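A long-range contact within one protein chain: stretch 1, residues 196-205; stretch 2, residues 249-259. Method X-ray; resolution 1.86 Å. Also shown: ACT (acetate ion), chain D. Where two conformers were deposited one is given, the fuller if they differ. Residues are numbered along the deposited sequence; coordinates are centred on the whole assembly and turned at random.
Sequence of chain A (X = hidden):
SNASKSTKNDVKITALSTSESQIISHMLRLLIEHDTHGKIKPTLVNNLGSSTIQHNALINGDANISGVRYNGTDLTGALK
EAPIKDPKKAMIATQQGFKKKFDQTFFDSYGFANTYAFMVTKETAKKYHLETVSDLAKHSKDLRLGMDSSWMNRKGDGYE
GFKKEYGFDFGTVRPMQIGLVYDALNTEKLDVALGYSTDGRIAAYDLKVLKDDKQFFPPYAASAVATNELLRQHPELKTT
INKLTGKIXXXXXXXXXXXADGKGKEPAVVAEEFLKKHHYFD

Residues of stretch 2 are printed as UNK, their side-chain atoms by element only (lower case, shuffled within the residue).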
# COMPACT_ATOMS: atom_id res chain seq x y z
N TYR A 196 8.22 -2.52 4.57
CA TYR A 196 6.97 -1.98 4.05
C TYR A 196 5.85 -2.29 5.05
O TYR A 196 5.78 -3.40 5.59
CB TYR A 196 6.63 -2.65 2.72
CG TYR A 196 7.35 -2.05 1.54
CD1 TYR A 196 7.02 -0.76 1.09
CD2 TYR A 196 8.32 -2.77 0.86
CE1 TYR A 196 7.67 -0.20 -0.02
CE2 TYR A 196 8.96 -2.23 -0.25
CZ TYR A 196 8.64 -0.95 -0.67
OH TYR A 196 9.28 -0.42 -1.77
N SER A 197 4.98 -1.32 5.26
CA SER A 197 4.00 -1.38 6.36
C SER A 197 2.85 -2.38 6.17
O SER A 197 2.07 -2.59 7.10
CB SER A 197 3.42 0.01 6.60
OG SER A 197 2.73 0.42 5.43
N THR A 198 2.73 -3.00 4.99
CA THR A 198 1.66 -3.99 4.81
C THR A 198 2.17 -5.42 4.58
O THR A 198 1.38 -6.32 4.24
CB THR A 198 0.70 -3.66 3.64
OG1 THR A 198 1.44 -3.56 2.42
CG2 THR A 198 -0.10 -2.40 3.91
N ASP A 199 3.49 -5.62 4.72
CA ASP A 199 4.05 -6.95 4.45
C ASP A 199 3.37 -8.01 5.32
O ASP A 199 3.21 -7.82 6.53
CB ASP A 199 5.59 -6.97 4.60
CG ASP A 199 6.18 -8.23 4.03
OD1 ASP A 199 6.62 -8.20 2.85
OD2 ASP A 199 6.16 -9.27 4.73
N GLY A 200 2.95 -9.11 4.71
CA GLY A 200 2.32 -10.20 5.46
C GLY A 200 3.13 -10.74 6.63
O GLY A 200 2.59 -11.32 7.58
N ARG A 201 4.44 -10.59 6.58
CA ARG A 201 5.25 -11.12 7.67
C ARG A 201 5.06 -10.31 8.94
O ARG A 201 5.36 -10.79 10.05
CB ARG A 201 6.72 -11.29 7.25
CG ARG A 201 6.89 -12.49 6.30
CD ARG A 201 8.18 -12.42 5.51
NE ARG A 201 8.15 -11.33 4.52
CZ ARG A 201 8.86 -11.36 3.39
NH1 ARG A 201 8.80 -10.36 2.53
NH2 ARG A 201 9.65 -12.41 3.15
N ILE A 202 4.54 -9.10 8.80
CA ILE A 202 4.20 -8.32 9.99
C ILE A 202 3.10 -9.07 10.76
O ILE A 202 3.13 -9.13 11.99
CB ILE A 202 3.72 -6.89 9.63
CG1 ILE A 202 4.90 -6.07 9.04
CG2 ILE A 202 3.15 -6.22 10.84
CD1 ILE A 202 4.46 -4.81 8.30
N ALA A 203 2.15 -9.65 10.03
CA ALA A 203 1.12 -10.51 10.63
C ALA A 203 1.71 -11.88 11.03
O ALA A 203 1.40 -12.42 12.09
CB ALA A 203 -0.12 -10.69 9.67
N ALA A 204 2.56 -12.44 10.19
CA ALA A 204 3.05 -13.78 10.51
C ALA A 204 3.91 -13.80 11.77
O ALA A 204 3.87 -14.79 12.53
CB ALA A 204 3.81 -14.37 9.33
N TYR A 205 4.67 -12.72 11.99
CA TYR A 205 5.65 -12.66 13.07
C TYR A 205 5.25 -11.71 14.18
O TYR A 205 6.03 -11.46 15.11
CB TYR A 205 7.02 -12.24 12.54
CG TYR A 205 7.55 -13.09 11.42
CD1 TYR A 205 7.11 -14.42 11.25
CD2 TYR A 205 8.52 -12.61 10.56
CE1 TYR A 205 7.59 -15.20 10.23
CE2 TYR A 205 9.02 -13.39 9.53
CZ TYR A 205 8.55 -14.69 9.38
OH TYR A 205 9.04 -15.47 8.37
N UNK A 249 -8.18 -2.12 6.80
CA UNK A 249 -7.20 -1.41 7.64
C UNK A 249 -5.80 -1.87 7.26
O UNK A 249 -5.65 -2.85 6.57
c UNK A 249 -7.44 -1.68 9.11
o UNK A 249 -7.26 -3.04 9.44
N UNK A 250 -4.78 -1.17 7.73
CA UNK A 250 -3.41 -1.67 7.54
C UNK A 250 -3.17 -3.08 8.11
O UNK A 250 -2.58 -3.94 7.43
o UNK A 250 -2.63 0.57 7.31
c UNK A 250 -2.39 -0.64 8.04
c UNK A 250 -0.94 -1.09 7.78
N UNK A 251 -3.68 -3.32 9.32
CA UNK A 251 -3.61 -4.64 9.98
C UNK A 251 -4.29 -5.72 9.13
O UNK A 251 -3.82 -6.84 9.01
c UNK A 251 -4.33 -4.58 11.34
o UNK A 251 -3.67 -3.69 12.24
N UNK A 252 -5.41 -5.37 8.50
CA UNK A 252 -6.14 -6.33 7.66
C UNK A 252 -5.38 -6.63 6.37
O UNK A 252 -5.34 -7.77 5.93
c UNK A 252 -7.54 -5.81 7.35
o UNK A 252 -9.20 -9.05 7.00
o UNK A 252 -8.53 -7.96 8.80
c UNK A 252 -8.73 -8.03 7.56
c UNK A 252 -8.44 -6.82 6.68
N UNK A 253 -4.76 -5.61 5.77
CA UNK A 253 -3.95 -5.82 4.55
C UNK A 253 -2.76 -6.71 4.87
O UNK A 253 -2.39 -7.53 4.03
c UNK A 253 -3.68 -7.00 0.91
se UNK A 253 -4.26 -5.15 1.23
c UNK A 253 -3.44 -4.49 3.98
c UNK A 253 -2.87 -4.58 2.52
N UNK A 254 -2.15 -6.52 6.04
CA UNK A 254 -1.07 -7.41 6.48
C UNK A 254 -1.56 -8.85 6.53
O UNK A 254 -0.91 -9.75 5.97
c UNK A 254 0.29 -5.06 9.24
c UNK A 254 0.26 -5.66 7.86
n UNK A 254 0.89 -3.87 9.38
c UNK A 254 -0.52 -7.00 7.85
o UNK A 254 -0.22 -5.67 10.19
N UNK A 255 -2.74 -9.06 7.15
CA UNK A 255 -3.33 -10.39 7.23
C UNK A 255 -3.65 -10.99 5.87
O UNK A 255 -3.43 -12.19 5.65
n UNK A 255 -5.21 -8.24 12.11
n UNK A 255 -6.40 -9.30 10.41
n UNK A 255 -6.94 -7.16 11.05
c UNK A 255 -4.31 -10.42 9.63
c UNK A 255 -6.18 -8.24 11.19
c UNK A 255 -5.62 -10.54 10.47
c UNK A 255 -4.61 -10.43 8.12
N UNK A 256 -4.20 -10.18 4.97
CA UNK A 256 -4.55 -10.67 3.64
C UNK A 256 -3.28 -11.02 2.89
O UNK A 256 -3.20 -12.07 2.25
c UNK A 256 -7.37 -8.14 2.74
c UNK A 256 -6.76 -9.37 3.43
c UNK A 256 -7.67 -10.63 3.29
c UNK A 256 -5.36 -9.60 2.87
N UNK A 257 -2.27 -10.15 2.97
CA UNK A 257 -0.99 -10.47 2.31
C UNK A 257 -0.40 -11.78 2.83
O UNK A 257 0.19 -12.56 2.07
c UNK A 257 -0.19 -8.25 1.45
o UNK A 257 -0.60 -8.51 0.30
c UNK A 257 0.01 -9.35 2.46
n UNK A 257 0.05 -7.02 1.87
N UNK A 258 -0.57 -12.03 4.13
CA UNK A 258 -0.04 -13.24 4.75
C UNK A 258 -0.71 -14.48 4.14
O UNK A 258 -0.06 -15.52 3.90
c UNK A 258 -0.63 -14.86 8.13
c UNK A 258 -0.24 -13.19 6.27
o UNK A 258 1.23 -17.75 9.34
c UNK A 258 0.16 -14.43 7.06
c UNK A 258 0.90 -16.66 8.59
c UNK A 258 -0.27 -15.97 8.88
c UNK A 258 1.71 -16.24 7.54
c UNK A 258 1.34 -15.11 6.79
N UNK A 259 -2.01 -14.36 3.89
CA UNK A 259 -2.80 -15.45 3.33
C UNK A 259 -2.21 -15.85 1.97
O UNK A 259 -2.18 -17.03 1.63
c UNK A 259 -4.26 -15.02 3.15
c UNK A 259 -5.05 -14.81 4.45
o UNK A 259 -5.92 -17.01 4.71
o UNK A 259 -4.81 -16.12 6.39
c UNK A 259 -5.27 -16.07 5.23
C ACT D . 4.09 -5.15 1.17
O ACT D . 3.86 -4.04 1.74
OXT ACT D . 3.10 -5.87 0.84
CH3 ACT D . 5.50 -5.59 0.89

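Position 249 carries one carbon and one oxygen, out of reach of stretch 1. The oxygen accepts from the backbone N of position 252 at 3.1 Å, capping the helix that begins next; this is Ser-249. Position 250 has a carbon bearing one oxygen and one carbon, the branched pattern of threonine. The methyl carbon of Thr-250, CG2, packs 3.4 Å from Ser-197 O and 4.2 Å from Thr-198 CG2.

Position 251, again one carbon and one oxygen, points away from stretch 1: Ser-251, exposed, where a small polar group costs nothing. Position 252 shows three carbons, the third carrying two oxygens, and touches nothing on stretch 1. It is Glu-252.

At position 253 an unbranched chain of two carbons, selenium and a terminal carbon identifies selenomethionine, Met-253. Its CG lies 3.8 Å from Thr-198 CG2, while the end of the side chain leads away from stretch 1.

Position 254 has three carbons, the third carrying an oxygen and a nitrogen. The length suits glutamine, for the amide must reach back to the turn: Gln-254 NE2 donates to Ser-197 O at 2.9 Å, almost perfectly straight at 178°, and OE1 rests 3.5 Å from Ile-202 CG2.

Position 255 ends in a carbon joined to three nitrogens, a guanidinium. Arg-255 points away from stretch 1 and forms a salt bridge, its NH1 2.9 Å from Glu-252 OE1. Position 256, four carbons forked at the second, is Leu-256, buried but not in contact with stretch 1.

Position 257 has two carbons, the second carrying an oxygen and a nitrogen. Here the shorter amide suffices: Asn-257 points toward stretch 1, and its ND2 donates to Thr-198 O at 2.8 Å. Position 258 bears a six-carbon ring with one oxygen. One face of the Tyr-258 ring receives Ala-204 CB in a CH-pi contact, 3.8 Å from the ring centroid. Position 259, three carbons with two oxygens on the third, is Glu-259, out of reach of stretch 1.

The contact works by close approach. The helices cross nearly at right angles, with axes 7.1 Å apart, and Gly-200 permits this: a CB there would clash with the backbone of Asn-257 and Tyr-258. Its CA instead lies 3.3 Å from Gln-254 O, while Gln-254 CA lies 3.5 Å from Thr-198 O, a reciprocal pair of CA-H...O contacts. The two amides hold carbonyls of the turn preceding the shorter helix, and the alanines pack against Tyr-258.

Stretch 2 (249-259) STSEMQRLNYE
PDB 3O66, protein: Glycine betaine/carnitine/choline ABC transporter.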